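PDB 2EIH: alcohol dehydrogenase from Thermus thermophilus, which binds zinc and probably acts as an NAD(P)-dependent oxidoreductase of the zinc-containing medium-chain alcohol dehydrogenase family. Local coordinates for residues 185-199 with 210-223. Residues are numbered along the deposited sequence; the frame is centred on the assembly and turned at random.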
loop_
_atom_site.group_PDB
_atom_site.type_symbol
_atom_site.label_atom_id
_atom_site.label_comp_id
_atom_site.label_asym_id
_atom_site.label_seq_id
_atom_site.Cartn_x
_atom_site.Cartn_y
_atom_site.Cartn_z
ATOM N N GLN A 185 13.276 -14.975 13.012
ATOM C CA GLN A 185 13.896 -13.738 13.500
ATOM C C GLN A 185 13.345 -12.464 12.843
ATOM O O GLN A 185 13.148 -11.451 13.508
ATOM C CB GLN A 185 15.421 -13.793 13.292
ATOM C CG GLN A 185 16.116 -14.917 14.049
ATOM C CD GLN A 185 17.611 -14.953 13.823
ATOM O OE1 GLN A 185 18.351 -14.117 14.337
ATOM N NE2 GLN A 185 18.061 -15.919 13.035
ATOM N N ILE A 186 13.119 -12.506 11.535
ATOM C CA ILE A 186 12.598 -11.332 10.858
ATOM C C ILE A 186 11.171 -11.121 11.352
ATOM O O ILE A 186 10.760 -9.991 11.634
ATOM C CB ILE A 186 12.637 -11.518 9.335
ATOM C CG1 ILE A 186 14.102 -11.532 8.883
ATOM C CG2 ILE A 186 11.881 -10.400 8.649
ATOM C CD1 ILE A 186 14.321 -11.912 7.464
ATOM N N ALA A 187 10.433 -12.223 11.473
ATOM C CA ALA A 187 9.060 -12.186 11.959
ATOM C C ALA A 187 8.992 -11.469 13.308
ATOM O O ALA A 187 8.183 -10.557 13.493
ATOM C CB ALA A 187 8.512 -13.601 12.102
ATOM N N LYS A 188 9.833 -11.890 14.251
ATOM C CA LYS A 188 9.847 -11.265 15.568
ATOM C C LYS A 188 10.262 -9.797 15.460
ATOM O O LYS A 188 9.711 -8.933 16.146
ATOM C CB LYS A 188 10.810 -12.002 16.495
ATOM C CG LYS A 188 10.328 -13.390 16.907
ATOM C CD LYS A 188 9.068 -13.317 17.752
ATOM C CE LYS A 188 9.288 -12.442 18.978
ATOM N NZ LYS A 188 8.074 -12.410 19.833
ATOM N N LEU A 189 11.235 -9.527 14.595
ATOM C CA LEU A 189 11.723 -8.175 14.385
ATOM C C LEU A 189 10.548 -7.260 14.012
ATOM O O LEU A 189 10.558 -6.082 14.361
ATOM C CB LEU A 189 12.759 -8.159 13.265
ATOM C CG LEU A 189 13.863 -7.086 13.234
ATOM C CD1 LEU A 189 14.249 -6.847 11.771
ATOM C CD2 LEU A 189 13.420 -5.770 13.861
ATOM N N PHE A 190 9.547 -7.800 13.309
ATOM C CA PHE A 190 8.388 -7.015 12.923
ATOM C C PHE A 190 7.201 -7.084 13.886
ATOM O O PHE A 190 6.072 -6.776 13.503
ATOM C CB PHE A 190 7.949 -7.385 11.500
ATOM C CG PHE A 190 8.761 -6.711 10.438
ATOM C CD1 PHE A 190 8.261 -5.608 9.744
ATOM C CD2 PHE A 190 10.064 -7.130 10.189
ATOM C CE1 PHE A 190 9.063 -4.930 8.818
ATOM C CE2 PHE A 190 10.873 -6.464 9.269
ATOM C CZ PHE A 190 10.377 -5.357 8.580
ATOM N N GLY A 191 7.466 -7.504 15.123
ATOM C CA GLY A 191 6.436 -7.548 16.146
ATOM C C GLY A 191 5.438 -8.681 16.195
ATOM O O GLY A 191 4.397 -8.553 16.836
ATOM N N ALA A 192 5.734 -9.789 15.531
ATOM C CA ALA A 192 4.808 -10.916 15.534
ATOM C C ALA A 192 5.045 -11.874 16.697
ATOM O O ALA A 192 6.039 -11.779 17.422
ATOM C CB ALA A 192 4.918 -11.682 14.229
ATOM N N ARG A 193 4.098 -12.786 16.871
ATOM C CA ARG A 193 4.187 -13.818 17.890
ATOM C C ARG A 193 4.429 -15.046 17.031
ATOM O O ARG A 193 3.535 -15.489 16.303
ATOM C CB ARG A 193 2.865 -13.957 18.630
ATOM C CG ARG A 193 3.002 -14.445 20.054
ATOM C CD ARG A 193 1.697 -14.228 20.782
ATOM N NE ARG A 193 0.686 -15.144 20.278
ATOM C CZ ARG A 193 0.505 -16.369 20.757
ATOM N NH1 ARG A 193 1.266 -16.801 21.759
ATOM N NH2 ARG A 193 -0.407 -17.172 20.218
ATOM N N VAL A 194 5.642 -15.581 17.095
ATOM C CA VAL A 194 5.988 -16.728 16.273
ATOM C C VAL A 194 5.726 -18.093 16.860
ATOM O O VAL A 194 6.058 -18.369 18.002
ATOM C CB VAL A 194 7.471 -16.706 15.860
ATOM C CG1 VAL A 194 7.790 -17.968 15.070
ATOM C CG2 VAL A 194 7.766 -15.463 15.048
ATOM N N ILE A 195 5.125 -18.941 16.044
ATOM C CA ILE A 195 4.855 -20.305 16.417
ATOM C C ILE A 195 5.674 -21.080 15.395
ATOM O O ILE A 195 5.448 -20.936 14.196
ATOM C CB ILE A 195 3.359 -20.667 16.258
ATOM C CG1 ILE A 195 2.489 -19.736 17.085
ATOM C CG2 ILE A 195 3.125 -22.083 16.692
ATOM C CD1 ILE A 195 2.236 -18.338 16.428
ATOM N N ALA A 196 6.640 -21.872 15.847
ATOM C CA ALA A 196 7.472 -22.633 14.911
ATOM C C ALA A 196 7.229 -24.137 15.014
ATOM O O ALA A 196 6.995 -24.659 16.100
ATOM C CB ALA A 196 8.946 -22.327 15.167
ATOM N N THR A 197 7.284 -24.831 13.883
ATOM C CA THR A 197 7.082 -26.273 13.882
ATOM C C THR A 197 8.326 -26.988 13.357
ATOM O O THR A 197 9.013 -26.488 12.457
ATOM C CB THR A 197 5.875 -26.691 13.011
ATOM O OG1 THR A 197 6.152 -26.425 11.630
ATOM C CG2 THR A 197 4.626 -25.929 13.427
ATOM N N ALA A 198 8.619 -28.150 13.937
ATOM C CA ALA A 198 9.768 -28.958 13.542
ATOM C C ALA A 198 9.448 -30.417 13.827
ATOM O O ALA A 198 8.404 -30.723 14.404
ATOM C CB ALA A 198 11.006 -28.534 14.314
ATOM N N GLY A 199 10.347 -31.312 13.429
ATOM C CA GLY A 199 10.125 -32.733 13.644
ATOM C C GLY A 199 10.699 -33.313 14.926
ATOM O O GLY A 199 10.095 -34.190 15.533
ATOM N N LEU A 210 15.715 -19.007 19.223
ATOM C CA LEU A 210 15.805 -18.023 18.147
ATOM C C LEU A 210 14.736 -16.931 18.252
ATOM O O LEU A 210 14.827 -15.890 17.586
ATOM C CB LEU A 210 15.695 -18.732 16.796
ATOM C CG LEU A 210 16.933 -18.698 15.895
ATOM C CD1 LEU A 210 18.187 -19.024 16.683
ATOM C CD2 LEU A 210 16.732 -19.686 14.755
ATOM N N GLY A 211 13.726 -17.165 19.085
ATOM C CA GLY A 211 12.672 -16.178 19.255
ATOM C C GLY A 211 11.276 -16.750 19.108
ATOM O O GLY A 211 10.288 -16.065 19.372
ATOM N N ALA A 212 11.184 -18.003 18.674
ATOM C CA ALA A 212 9.885 -18.646 18.515
ATOM C C ALA A 212 9.154 -18.655 19.863
ATOM O O ALA A 212 9.628 -19.242 20.845
ATOM C CB ALA A 212 10.064 -20.065 18.002
ATOM N N ASP A 213 7.999 -18.004 19.903
ATOM C CA ASP A 213 7.216 -17.928 21.126
ATOM C C ASP A 213 6.517 -19.240 21.481
ATOM O O ASP A 213 6.318 -19.549 22.652
ATOM C CB ASP A 213 6.170 -16.819 20.998
ATOM C CG ASP A 213 6.785 -15.479 20.687
ATOM O OD1 ASP A 213 7.548 -14.969 21.533
ATOM O OD2 ASP A 213 6.519 -14.940 19.590
ATOM N N GLU A 214 6.160 -20.008 20.461
ATOM C CA GLU A 214 5.458 -21.261 20.660
ATOM C C GLU A 214 6.035 -22.322 19.715
ATOM O O GLU A 214 6.584 -21.996 18.662
ATOM C CB GLU A 214 3.970 -21.036 20.372
ATOM C CG GLU A 214 2.998 -21.394 21.499
ATOM C CD GLU A 214 3.387 -20.830 22.855
ATOM O OE1 GLU A 214 4.296 -21.415 23.483
ATOM O OE2 GLU A 214 2.793 -19.807 23.290
ATOM N N THR A 215 5.912 -23.591 20.087
ATOM C CA THR A 215 6.429 -24.669 19.255
ATOM C C THR A 215 5.423 -25.796 19.074
ATOM O O THR A 215 4.645 -26.095 19.974
ATOM C CB THR A 215 7.731 -25.245 19.846
ATOM O OG1 THR A 215 7.558 -25.480 21.249
ATOM C CG2 THR A 215 8.883 -24.271 19.636
ATOM N N VAL A 216 5.442 -26.410 17.899
ATOM C CA VAL A 216 4.540 -27.514 17.599
ATOM C C VAL A 216 5.291 -28.586 16.828
ATOM O O VAL A 216 6.158 -28.283 16.014
ATOM C CB VAL A 216 3.338 -27.054 16.757
ATOM C CG1 VAL A 216 2.506 -28.253 16.346
ATOM C CG2 VAL A 216 2.492 -26.069 17.549
ATOM N N ASN A 217 4.950 -29.842 17.088
ATOM C CA ASN A 217 5.599 -30.963 16.425
ATOM C C ASN A 217 4.669 -31.534 15.362
ATOM O O ASN A 217 3.611 -32.069 15.682
ATOM C CB ASN A 217 5.938 -32.047 17.447
ATOM C CG ASN A 217 6.809 -33.138 16.866
ATOM O OD1 ASN A 217 6.577 -33.606 15.756
ATOM N ND2 ASN A 217 7.815 -33.558 17.621
ATOM N N TYR A 218 5.066 -31.436 14.099
ATOM C CA TYR A 218 4.225 -31.934 13.023
ATOM C C TYR A 218 4.350 -33.426 12.755
ATOM O O TYR A 218 3.911 -33.912 11.714
ATOM C CB TYR A 218 4.486 -31.141 11.741
ATOM C CG TYR A 218 5.935 -31.056 11.325
ATOM C CD1 TYR A 218 6.626 -32.183 10.893
ATOM C CD2 TYR A 218 6.609 -29.839 11.334
ATOM C CE1 TYR A 218 7.952 -32.097 10.473
ATOM C CE2 TYR A 218 7.933 -29.743 10.918
ATOM C CZ TYR A 218 8.598 -30.877 10.488
ATOM O OH TYR A 218 9.905 -30.779 10.069
ATOM N N THR A 219 4.942 -34.153 13.697
ATOM C CA THR A 219 5.098 -35.600 13.555
ATOM C C THR A 219 3.780 -36.264 13.949
ATOM O O THR A 219 3.570 -37.447 13.693
ATOM C CB THR A 219 6.195 -36.153 14.475
ATOM O OG1 THR A 219 6.580 -37.452 14.022
ATOM C CG2 THR A 219 5.682 -36.275 15.906
ATOM N N HIS A 220 2.907 -35.490 14.589
ATOM C CA HIS A 220 1.605 -35.975 15.024
ATOM C C HIS A 220 0.586 -35.644 13.928
ATOM O O HIS A 220 0.649 -34.575 13.321
ATOM C CB HIS A 220 1.223 -35.305 16.343
ATOM C CG HIS A 220 -0.049 -35.826 16.940
ATOM N ND1 HIS A 220 -1.283 -35.627 16.359
ATOM C CD2 HIS A 220 -0.277 -36.548 18.063
ATOM C CE1 HIS A 220 -2.216 -36.203 17.096
ATOM N NE2 HIS A 220 -1.632 -36.770 18.136
ATOM N N PRO A 221 -0.369 -36.553 13.664
ATOM C CA PRO A 221 -1.384 -36.330 12.628
ATOM C C PRO A 221 -2.370 -35.192 12.900
ATOM O O PRO A 221 -3.216 -34.887 12.054
ATOM C CB PRO A 221 -2.079 -37.684 12.541
ATOM C CG PRO A 221 -2.030 -38.162 13.956
ATOM C CD PRO A 221 -0.597 -37.842 14.344
ATOM N N ASP A 222 -2.258 -34.561 14.066
ATOM C CA ASP A 222 -3.162 -33.473 14.438
ATOM C C ASP A 222 -2.447 -32.211 14.905
ATOM O O ASP A 222 -2.992 -31.451 15.705
ATOM C CB ASP A 222 -4.117 -33.941 15.541
ATOM C CG ASP A 222 -5.198 -34.874 15.024
ATOM O OD1 ASP A 222 -6.037 -34.415 14.217
ATOM O OD2 ASP A 222 -5.208 -36.064 15.419
ATOM N N TRP A 223 -1.237 -31.982 14.402
ATOM C CA TRP A 223 -0.479 -30.802 14.789
ATOM C C TRP A 223 -1.173 -29.492 14.394
ATOM O O TRP A 223 -1.039 -28.479 15.085
ATOM C CB TRP A 223 0.939 -30.853 14.206
ATOM C CG TRP A 223 1.012 -30.779 12.717
ATOM C CD1 TRP A 223 0.992 -31.825 11.831
ATOM C CD2 TRP A 223 1.109 -29.593 11.932
ATOM N NE1 TRP A 223 1.074 -31.359 10.546
ATOM C CE2 TRP A 223 1.143 -29.991 10.577
ATOM C CE3 TRP A 223 1.168 -28.229 12.238
ATOM C CZ2 TRP A 223 1.235 -29.064 9.527
ATOM C CZ3 TRP A 223 1.261 -27.314 11.199
ATOM C CH2 TRP A 223 1.291 -27.735 9.862
#
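Val-194 to Ala-198 and Glu-214 to Tyr-218 join in a parallel backbone ladder. Strand 193-198, helix 201-210 and strand 214-217 form a beta-alpha-beta unit of the Rossmann-type nucleotide-binding domain, and strand 214-217 is the edge of its six-stranded parallel sheet within this chain. Ala-196 sits at the middle of the ladder: its N donates to Glu-214 O (2.8 Å, 164° at the hydrogen) and its O accepts from Val-216 N. Val-194 O takes Glu-214 N and Ala-198 N reaches Val-216 O, while Tyr-218 N to Ala-198 O is weak.

At the start of the ladder, Asp-213 links strand 193-198 to helix 180-189 through a backbone hydrogen bond and a salt bridge. Its OD2 accepts Val-194 N through the anti lone pair (2.7 Å) and Lys-188 NZ through the syn one (3.0 Å). Bends at chi2 and chi3 (-65° and -56°) fold the lysine chain against Gly-211 O and bring NZ also to Ala-192 O, in the carbonyl plane. A methionine in place of Lys-188 would probably leave the Asp-213 carboxylate without its cation and Ala-192 O without this donor. The salt bridge from Arg-193 NH1 to Glu-214 OE2 is long; the arginine's NE pairs with Asp-169 and its NH2 with Leu-230 O.

Apolar contacts flank the ladder. Ala-196 CB meets Ala-212 CB on one face; on the other, Thr-197 CG2 lies alongside Val-216 CB, and helix 223-230 covers Val-216. At the far end the Tyr-218 ring lays one face over the Ala-198 backbone, with Ala-198 C 3.3 Å above its plane, while Thr-197 OG1 sits in plane at its edge, 3.5 Å from Tyr-218 CD2.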